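Local coordinates for DNA replication and repair protein RecF (PDB 5Z69) that binds ATP, probably binds single-stranded DNA, and acts as an ATP-switched recombination mediator in the RecFOR pathway of DNA repair, at residues G31-Y36 with Q344-H349; F120-F125 with V318-D323. All blocks are in the same frame, centred on the assembly; numbering follows the deposited sequence.

Contact 1 (G31-Y36 with Q344-H349)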
ATOM      1  N   GLY A  31     -21.101  -5.035  37.218  1.00 35.85           N
ATOM      2  CA  GLY A  31     -21.954  -5.263  36.065  1.00 36.49           C
ATOM      3  C   GLY A  31     -22.156  -3.991  35.273  1.00 39.99           C
ATOM      4  O   GLY A  31     -21.223  -3.219  35.102  1.00 32.59           O
ATOM      5  N   VAL A  32     -23.383  -3.766  34.817  1.00 34.69           N
ATOM      6  CA  VAL A  32     -23.702  -2.651  33.936  1.00 32.22           C
ATOM      7  C   VAL A  32     -24.007  -1.375  34.730  1.00 37.35           C
ATOM      8  O   VAL A  32     -24.931  -1.334  35.548  1.00 35.38           O
ATOM      9  CB  VAL A  32     -24.908  -3.000  33.020  1.00 41.03           C
ATOM     10  CG1 VAL A  32     -25.340  -1.810  32.201  1.00 33.36           C
ATOM     11  CG2 VAL A  32     -24.580  -4.222  32.120  1.00 34.51           C
ATOM     12  N   ASN A  33     -23.199  -0.343  34.497  1.00 28.95           N
ATOM     13  CA  ASN A  33     -23.484   0.978  35.041  1.00 35.65           C
ATOM     14  C   ASN A  33     -24.096   1.805  33.918  1.00 40.69           C
ATOM     15  O   ASN A  33     -23.392   2.213  32.997  1.00 33.43           O
ATOM     16  CB  ASN A  33     -22.211   1.639  35.596  1.00 27.87           C
ATOM     17  CG  ASN A  33     -21.638   0.886  36.804  1.00 27.04           C
ATOM     18  OD1 ASN A  33     -21.673   1.382  37.914  1.00 34.13           O
ATOM     19  ND2 ASN A  33     -21.111  -0.311  36.576  1.00 39.44           N
ATOM     20  N   LEU A  34     -25.411   2.010  33.978  1.00 36.63           N
ATOM     21  CA  LEU A  34     -26.132   2.746  32.944  1.00 39.74           C
ATOM     22  C   LEU A  34     -26.025   4.244  33.214  1.00 36.70           C
ATOM     23  O   LEU A  34     -26.410   4.715  34.272  1.00 38.33           O
ATOM     24  CB  LEU A  34     -27.601   2.305  32.900  1.00 44.47           C
ATOM     25  CG  LEU A  34     -28.486   2.621  31.688  1.00 51.10           C
ATOM     26  CD1 LEU A  34     -29.204   3.940  31.869  1.00 62.91           C
ATOM     27  CD2 LEU A  34     -27.700   2.616  30.387  1.00 48.53           C
ATOM     28  N   ILE A  35     -25.462   4.982  32.264  1.00 32.30           N
ATOM     29  CA  ILE A  35     -25.423   6.430  32.381  1.00 39.91           C
ATOM     30  C   ILE A  35     -26.287   7.036  31.290  1.00 38.17           C
ATOM     31  O   ILE A  35     -25.955   6.939  30.115  1.00 42.34           O
ATOM     32  CB  ILE A  35     -23.998   6.952  32.272  1.00 38.82           C
ATOM     33  CG1 ILE A  35     -23.136   6.345  33.381  1.00 43.59           C
ATOM     34  CG2 ILE A  35     -23.985   8.483  32.334  1.00 36.49           C
ATOM     35  CD1 ILE A  35     -21.716   6.092  32.955  1.00 45.15           C
ATOM     36  N   TYR A  36     -27.408   7.629  31.670  1.00 39.68           N
ATOM     37  CA  TYR A  36     -28.341   8.129  30.668  1.00 41.09           C
ATOM     38  C   TYR A  36     -28.731   9.586  30.912  1.00 45.77           C
ATOM     39  O   TYR A  36     -28.642  10.101  32.024  1.00 42.51           O
ATOM     40  CB  TYR A  36     -29.602   7.261  30.618  1.00 40.67           C
ATOM     41  CG  TYR A  36     -30.613   7.584  31.698  1.00 44.93           C
ATOM     42  CD1 TYR A  36     -30.457   7.108  33.000  1.00 45.30           C
ATOM     43  CD2 TYR A  36     -31.730   8.362  31.411  1.00 50.63           C
ATOM     44  CE1 TYR A  36     -31.385   7.415  33.985  1.00 44.62           C
ATOM     45  CE2 TYR A  36     -32.657   8.670  32.378  1.00 53.87           C
ATOM     46  CZ  TYR A  36     -32.483   8.197  33.663  1.00 56.04           C
ATOM     47  OH  TYR A  36     -33.418   8.514  34.617  1.00 56.76           O
ATOM     48  N   GLN A 344     -17.305  -5.358  34.396  1.00 34.24           N
ATOM     49  CA  GLN A 344     -17.921  -4.087  34.747  1.00 26.60           C
ATOM     50  C   GLN A 344     -18.017  -3.286  33.441  1.00 27.03           C
ATOM     51  O   GLN A 344     -17.050  -3.222  32.688  1.00 34.04           O
ATOM     52  CB  GLN A 344     -17.120  -3.312  35.799  1.00 27.32           C
ATOM     53  CG  GLN A 344     -17.799  -2.013  36.218  1.00 36.35           C
ATOM     54  CD  GLN A 344     -16.928  -1.150  37.126  1.00 23.67           C
ATOM     55  OE1 GLN A 344     -15.732  -0.982  36.878  1.00 24.95           O
ATOM     56  NE2 GLN A 344     -17.530  -0.594  38.169  1.00 24.71           N
ATOM     57  N   SER A 345     -19.183  -2.712  33.150  1.00 32.93           N
ATOM     58  CA  SER A 345     -19.320  -1.885  31.953  1.00 28.07           C
ATOM     59  C   SER A 345     -19.972  -0.553  32.276  1.00 27.62           C
ATOM     60  O   SER A 345     -20.690  -0.420  33.256  1.00 31.27           O
ATOM     61  CB  SER A 345     -20.137  -2.613  30.854  1.00 28.11           C
ATOM     62  OG  SER A 345     -21.413  -2.995  31.352  1.00 35.78           O
ATOM     63  N   PHE A 346     -19.685   0.436  31.436  1.00 35.24           N
ATOM     64  CA  PHE A 346     -20.280   1.750  31.544  1.00 35.60           C
ATOM     65  C   PHE A 346     -20.951   2.013  30.222  1.00 36.45           C
ATOM     66  O   PHE A 346     -20.291   2.062  29.189  1.00 29.85           O
ATOM     67  CB  PHE A 346     -19.218   2.816  31.886  1.00 34.00           C
ATOM     68  CG  PHE A 346     -18.659   2.668  33.282  1.00 27.25           C
ATOM     69  CD1 PHE A 346     -19.187   3.406  34.335  1.00 24.83           C
ATOM     70  CD2 PHE A 346     -17.626   1.768  33.540  1.00 24.86           C
ATOM     71  CE1 PHE A 346     -18.689   3.244  35.634  1.00 31.34           C
ATOM     72  CE2 PHE A 346     -17.130   1.587  34.838  1.00 30.35           C
ATOM     73  CZ  PHE A 346     -17.666   2.325  35.888  1.00 24.91           C
ATOM     74  N   ILE A 347     -22.272   2.138  30.254  1.00 39.04           N
ATOM     75  CA  ILE A 347     -23.044   2.300  29.029  1.00 40.60           C
ATOM     76  C   ILE A 347     -23.815   3.619  29.025  1.00 38.22           C
ATOM     77  O   ILE A 347     -24.587   3.908  29.946  1.00 35.65           O
ATOM     78  CB  ILE A 347     -24.036   1.124  28.827  1.00 39.61           C
ATOM     79  CG1 ILE A 347     -23.283  -0.205  28.734  1.00 30.90           C
ATOM     80  CG2 ILE A 347     -24.841   1.326  27.546  1.00 43.38           C
ATOM     81  CD1 ILE A 347     -24.205  -1.426  28.614  1.00 33.07           C
ATOM     82  N   THR A 348     -23.608   4.421  27.986  1.00 32.17           N
ATOM     83  CA  THR A 348     -24.340   5.670  27.878  1.00 37.08           C
ATOM     84  C   THR A 348     -25.569   5.487  27.010  1.00 43.37           C
ATOM     85  O   THR A 348     -25.552   4.750  26.016  1.00 41.29           O
ATOM     86  CB  THR A 348     -23.472   6.821  27.307  1.00 33.15           C
ATOM     87  OG1 THR A 348     -23.001   6.473  26.008  1.00 37.26           O
ATOM     88  CG2 THR A 348     -22.282   7.098  28.216  1.00 44.34           C
ATOM     89  N   HIS A 349     -26.643   6.167  27.385  1.00 46.27           N
ATOM     90  CA  HIS A 349     -27.874   6.075  26.615  1.00 46.43           C
ATOM     91  C   HIS A 349     -28.746   7.306  26.838  1.00 43.43           C
ATOM     92  O   HIS A 349     -28.436   8.156  27.663  1.00 44.52           O
ATOM     93  CB  HIS A 349     -28.643   4.795  26.984  1.00 48.67           C
ATOM     94  CG  HIS A 349     -29.572   4.317  25.911  1.00 59.82           C
ATOM     95  ND1 HIS A 349     -29.267   4.408  24.570  1.00 67.78           N
ATOM     96  CD2 HIS A 349     -30.797   3.743  25.979  1.00 60.92           C
ATOM     97  CE1 HIS A 349     -30.264   3.912  23.859  1.00 67.22           C
ATOM     98  NE2 HIS A 349     -31.204   3.502  24.689  1.00 62.64           N
TER
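Asn33 and Phe346, paired across two neighbouring parallel strands, stand side by side on one face of the sheet. Both carry CG anti to the carbonyl carbon (chi1 -65° and -69°), and the two side chains point the same way. The amide is stacked on the ring with the planes 21° apart, and Asn33 ND2 lies over the ring face. Asn33 CB sits 3.7 Å from Phe346 CD1, while Ile35 CD1 comes in at the ring edge, near its plane, 3.9 Å from the same CD1. A ring of Phe28 meets Phe346 edge-to-face.

The other face carries Val32, Leu34 and Ile347. There Val32 CG1 touches Ile347 CD1 at 3.8 Å, the two side chains crossing obliquely, and Leu34 CD2 leans across to 3.4 Å from Ile347 O. Ser345 OG reaches 3.5 Å from Val32 CG2.

Five backbone hydrogen bonds hold the parallel register, beginning with Ser345 N to Gly31 O (2.9 Å) and continuing with Asn33 N to Ser345 O (2.8 Å). Ser345 O also receives a weak bond from Asn33 ND2, whereas Asn33 OD1 accepts from Cys29 N.

The bond from Cys29 N to OD1, with the weak ND2 bonds, probably steadies the amide over the ring, within an otherwise largely apolar layer. At the far end Thr348 touches the ATP analogue and Lys43 of the P-loop, so the strand pair leads directly into the nucleotide site.

Contact 2 (F120-F125 with V318-D323). With AGS (phosphothiophosphoric acid-adenylate ester), chain C.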
ATOM      1  N   PHE A 120      -4.829   0.659  34.881  1.00 23.80           N
ATOM      2  CA  PHE A 120      -6.286   0.495  34.779  1.00 22.52           C
ATOM      3  C   PHE A 120      -6.644   0.216  33.328  1.00 27.47           C
ATOM      4  O   PHE A 120      -6.499   1.099  32.475  1.00 23.00           O
ATOM      5  CB  PHE A 120      -7.001   1.754  35.275  1.00 20.39           C
ATOM      6  CG  PHE A 120      -8.504   1.749  35.073  1.00 25.22           C
ATOM      7  CD1 PHE A 120      -9.289   0.715  35.566  1.00 25.26           C
ATOM      8  CD2 PHE A 120      -9.135   2.821  34.453  1.00 21.38           C
ATOM      9  CE1 PHE A 120     -10.673   0.723  35.411  1.00 32.48           C
ATOM     10  CE2 PHE A 120     -10.528   2.845  34.301  1.00 28.53           C
ATOM     11  CZ  PHE A 120     -11.294   1.778  34.763  1.00 25.88           C
ATOM     12  N   LEU A 121      -7.102  -0.999  33.030  1.00 26.06           N
ATOM     13  CA  LEU A 121      -7.407  -1.354  31.622  1.00 22.07           C
ATOM     14  C   LEU A 121      -8.871  -1.174  31.271  1.00 26.80           C
ATOM     15  O   LEU A 121      -9.760  -1.686  31.956  1.00 24.99           O
ATOM     16  CB  LEU A 121      -7.019  -2.807  31.324  1.00 21.53           C
ATOM     17  CG  LEU A 121      -5.551  -3.141  31.579  1.00 26.87           C
ATOM     18  CD1 LEU A 121      -5.295  -4.632  31.512  1.00 32.42           C
ATOM     19  CD2 LEU A 121      -4.745  -2.402  30.521  1.00 22.55           C
ATOM     20  N   THR A 122      -9.104  -0.451  30.183  1.00 24.50           N
ATOM     21  CA  THR A 122     -10.429  -0.269  29.625  1.00 24.65           C
ATOM     22  C   THR A 122     -10.386  -0.571  28.126  1.00 24.94           C
ATOM     23  O   THR A 122      -9.330  -0.525  27.510  1.00 25.66           O
ATOM     24  CB  THR A 122     -10.948   1.187  29.795  1.00 23.79           C
ATOM     25  OG1 THR A 122      -9.921   2.081  29.365  1.00 26.81           O
ATOM     26  CG2 THR A 122     -11.329   1.504  31.259  1.00 24.59           C
ATOM     27  N   VAL A 123     -11.537  -0.895  27.553  1.00 27.11           N
ATOM     28  CA  VAL A 123     -11.719  -0.845  26.103  1.00 30.37           C
ATOM     29  C   VAL A 123     -12.948   0.008  25.865  1.00 33.52           C
ATOM     30  O   VAL A 123     -13.977  -0.208  26.502  1.00 32.70           O
ATOM     31  CB  VAL A 123     -11.918  -2.239  25.484  1.00 31.19           C
ATOM     32  CG1 VAL A 123     -12.136  -2.132  23.955  1.00 29.96           C
ATOM     33  CG2 VAL A 123     -10.728  -3.116  25.814  1.00 30.20           C
ATOM     34  N   ILE A 124     -12.838   0.989  24.980  1.00 26.31           N
ATOM     35  CA  ILE A 124     -13.951   1.894  24.756  1.00 30.89           C
ATOM     36  C   ILE A 124     -14.485   1.684  23.349  1.00 29.95           C
ATOM     37  O   ILE A 124     -13.725   1.669  22.391  1.00 34.40           O
ATOM     38  CB  ILE A 124     -13.545   3.378  24.971  1.00 32.29           C
ATOM     39  CG1 ILE A 124     -14.695   4.309  24.597  1.00 30.15           C
ATOM     40  CG2 ILE A 124     -12.258   3.732  24.206  1.00 28.11           C
ATOM     41  CD1 ILE A 124     -14.672   5.620  25.371  1.00 38.77           C
ATOM     42  N   PHE A 125     -15.797   1.492  23.261  1.00 35.16           N
ATOM     43  CA  PHE A 125     -16.495   1.281  22.000  1.00 33.03           C
ATOM     44  C   PHE A 125     -17.272   2.548  21.752  1.00 37.42           C
ATOM     45  O   PHE A 125     -18.015   2.981  22.616  1.00 35.21           O
ATOM     46  CB  PHE A 125     -17.456   0.084  22.060  1.00 33.96           C
ATOM     47  CG  PHE A 125     -16.800  -1.236  22.382  1.00 37.19           C
ATOM     48  CD1 PHE A 125     -16.408  -1.545  23.685  1.00 31.63           C
ATOM     49  CD2 PHE A 125     -16.614  -2.191  21.384  1.00 36.10           C
ATOM     50  CE1 PHE A 125     -15.820  -2.784  23.974  1.00 32.20           C
ATOM     51  CE2 PHE A 125     -16.027  -3.422  21.667  1.00 34.69           C
ATOM     52  CZ  PHE A 125     -15.628  -3.716  22.959  1.00 40.90           C
ATOM     53  N   VAL A 318     -12.268  -3.128  32.081  1.00 27.25           N
ATOM     54  CA  VAL A 318     -13.558  -2.485  32.194  1.00 22.16           C
ATOM     55  C   VAL A 318     -14.017  -2.082  30.795  1.00 27.64           C
ATOM     56  O   VAL A 318     -13.209  -1.662  29.980  1.00 29.26           O
ATOM     57  CB  VAL A 318     -13.488  -1.253  33.127  1.00 22.03           C
ATOM     58  CG1 VAL A 318     -14.762  -0.453  33.000  1.00 23.83           C
ATOM     59  CG2 VAL A 318     -13.236  -1.714  34.606  1.00 23.27           C
ATOM     60  N   LEU A 319     -15.310  -2.192  30.520  1.00 28.02           N
ATOM     61  CA  LEU A 319     -15.818  -1.880  29.194  1.00 28.34           C
ATOM     62  C   LEU A 319     -16.538  -0.524  29.199  1.00 29.94           C
ATOM     63  O   LEU A 319     -17.392  -0.268  30.053  1.00 30.00           O
ATOM     64  CB  LEU A 319     -16.741  -3.024  28.707  1.00 27.07           C
ATOM     65  CG  LEU A 319     -16.079  -4.220  28.008  1.00 37.11           C
ATOM     66  CD1 LEU A 319     -14.713  -4.560  28.543  1.00 44.65           C
ATOM     67  CD2 LEU A 319     -16.977  -5.451  28.020  1.00 37.38           C
ATOM     68  N   LEU A 320     -16.182   0.349  28.256  1.00 31.00           N
ATOM     69  CA  LEU A 320     -16.852   1.632  28.080  1.00 28.26           C
ATOM     70  C   LEU A 320     -17.623   1.704  26.741  1.00 31.30           C
ATOM     71  O   LEU A 320     -17.022   1.587  25.654  1.00 28.51           O
ATOM     72  CB  LEU A 320     -15.819   2.766  28.176  1.00 34.57           C
ATOM     73  CG  LEU A 320     -14.932   2.698  29.440  1.00 35.75           C
ATOM     74  CD1 LEU A 320     -13.902   3.790  29.346  1.00 26.30           C
ATOM     75  CD2 LEU A 320     -15.769   2.819  30.671  1.00 37.04           C
ATOM     76  N   LEU A 321     -18.939   1.878  26.829  1.00 31.37           N
ATOM     77  CA  LEU A 321     -19.784   1.851  25.633  1.00 39.07           C
ATOM     78  C   LEU A 321     -20.438   3.207  25.443  1.00 35.03           C
ATOM     79  O   LEU A 321     -21.405   3.547  26.130  1.00 32.21           O
ATOM     80  CB  LEU A 321     -20.844   0.752  25.744  1.00 33.53           C
ATOM     81  CG  LEU A 321     -20.383  -0.660  25.365  1.00 36.86           C
ATOM     82  CD1 LEU A 321     -19.326  -1.149  26.342  1.00 32.10           C
ATOM     83  CD2 LEU A 321     -21.549  -1.645  25.327  1.00 36.79           C
ATOM     84  N   ASP A 322     -19.884   4.000  24.535  1.00 43.03           N
ATOM     85  CA  ASP A 322     -20.361   5.368  24.378  1.00 46.17           C
ATOM     86  C   ASP A 322     -21.303   5.485  23.207  1.00 38.82           C
ATOM     87  O   ASP A 322     -20.869   5.421  22.074  1.00 33.54           O
ATOM     88  CB  ASP A 322     -19.197   6.336  24.189  1.00 34.85           C
ATOM     89  CG  ASP A 322     -19.624   7.791  24.326  1.00 35.00           C
ATOM     90  OD1 ASP A 322     -20.685   8.053  24.930  1.00 41.28           O
ATOM     91  OD2 ASP A 322     -18.894   8.675  23.847  1.00 41.72           O
ATOM     92  N   ASP A 323     -22.584   5.678  23.496  1.00 39.83           N
ATOM     93  CA  ASP A 323     -23.573   5.982  22.469  1.00 49.02           C
ATOM     94  C   ASP A 323     -23.559   4.918  21.375  1.00 52.60           C
ATOM     95  O   ASP A 323     -23.541   5.231  20.191  1.00 59.77           O
ATOM     96  CB  ASP A 323     -23.319   7.380  21.882  1.00 59.53           C
ATOM     97  CG  ASP A 323     -24.407   7.824  20.921  1.00 75.56           C
ATOM     98  OD1 ASP A 323     -25.558   7.347  21.055  1.00 83.21           O
ATOM     99  OD2 ASP A 323     -24.106   8.646  20.025  1.00 80.32           O
TER
HETATM  100  PG  AGS C 401     -22.651  11.773  24.172  1.00103.17           P
HETATM  101  S1G AGS C 401     -23.123   9.992  24.823  1.00 90.99           S
HETATM  102  O2G AGS C 401     -23.820  12.324  23.288  1.00 75.11           O
HETATM  103  O3G AGS C 401     -21.394  11.598  23.264  1.00 72.41           O
HETATM  104  PB  AGS C 401     -23.260  14.002  25.801  1.00 56.28           P
HETATM  105  O1B AGS C 401     -23.862  13.843  27.158  1.00 58.29           O
HETATM  106  O2B AGS C 401     -24.340  14.163  24.718  1.00 61.66           O
HETATM  107  O3B AGS C 401     -22.340  12.744  25.385  1.00 47.47           O
HETATM  108  PA  AGS C 401     -21.009  15.561  26.451  1.00 48.19           P
HETATM  109  O1A AGS C 401     -20.846  14.538  27.583  1.00 52.33           O
HETATM  110  O2A AGS C 401     -19.999  15.561  25.344  1.00 35.65           O
HETATM  111  O3A AGS C 401     -22.447  15.370  25.782  1.00 86.42           O
HETATM  112  O5' AGS C 401     -21.120  16.990  27.046  1.00 69.04           O
HETATM  113  C5' AGS C 401     -20.397  18.034  26.457  1.00 66.83           C
HETATM  114  C4' AGS C 401     -21.056  19.277  26.972  1.00 65.87           C
HETATM  115  O4' AGS C 401     -20.164  19.931  27.901  1.00 50.36           O
HETATM  116  C3' AGS C 401     -21.374  20.300  25.887  1.00 65.90           C
HETATM  117  O3' AGS C 401     -22.574  21.000  26.197  1.00 62.49           O
HETATM  118  C2' AGS C 401     -20.115  21.172  25.876  1.00 69.72           C
HETATM  119  O2' AGS C 401     -20.381  22.507  25.456  1.00 69.67           O
HETATM  120  C1' AGS C 401     -19.699  21.148  27.352  1.00 64.71           C
HETATM  121  N9  AGS C 401     -18.263  21.236  27.559  1.00 57.69           N
HETATM  122  C8  AGS C 401     -17.268  20.668  26.799  1.00 54.04           C
HETATM  123  N7  AGS C 401     -16.058  20.946  27.213  1.00 56.32           N
HETATM  124  C5  AGS C 401     -16.261  21.748  28.323  1.00 57.94           C
HETATM  125  C6  AGS C 401     -15.378  22.383  29.218  1.00 60.82           C
HETATM  126  N6  AGS C 401     -14.048  22.284  29.135  1.00 61.07           N
HETATM  127  N1  AGS C 401     -15.911  23.134  30.208  1.00 66.86           N
HETATM  128  C2  AGS C 401     -17.242  23.228  30.296  1.00 62.25           C
HETATM  129  N3  AGS C 401     -18.175  22.679  29.514  1.00 58.73           N
HETATM  130  C4  AGS C 401     -17.613  21.945  28.545  1.00 57.09           C
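The Phe120 ring approaches Val318 obliquely, with CE1 3.6 Å from Val318 CG2 and CZ also close to that methyl. The second ring, Phe125, has Leu320 O at its edge, near the ring plane, where the carbonyl oxygen lies 3.8 Å from Phe125 CD1. Leu321 CD1 and Leu319 CG approach this ring obliquely, the former 4.0 Å from Phe125 CD1; the Phe125 and Leu321 side chains run side by side. An alanine in place of Phe120 would probably leave Val318 CG2 without its aromatic neighbour and open a gap beside Leu53.

On the face that bears Thr122 and Ile124, Leu320 fits against both: its CD1 meets Thr122 CG2 at 3.9 Å and its CB meets Ile124 CB at 4.0 Å. Five backbone bonds set the parallel register, ending with Asp322 N to Phe125 O at 2.9 Å.

Just past the strand, Asp322 OD1 lies 3.1 Å from S1G of the ATP analogue; its hydrogen bond is to Thr348 OG1. An apolar strand running into Asp322 and Asp323 is consistent with a Walker B motif.

Strand 122-125 is outermost in its sheet within the chain. Helix 43-55 covers the face of Thr122 and Ile124, helix 291-313 covers that of Val123 and Phe125, and strand 345-349 flanks 318-321.

Overall arrangement
Both contacts are buried pairs of parallel strands in one mixed sheet, in the order 122-125, 318-321, 345-349, 32-36. Contact 2 joins the outermost strand to its neighbour, whereas both strands of contact 1 have further strands beside them. They meet where strands 318-321 and 345-349 pair, through Phe346 O with Leu321 N and through packing of Phe346 CD2 on Leu320 CD2. Contact 2 is nearly all aliphatic and aromatic until its acidic end; contact 1 mixes amide and hydroxyl groups into its apolar layers. At the nucleotide end, Thr348 OG1 accepts a probable hydrogen bond from Asp323 N, linking the two where both reach the ATP analogue.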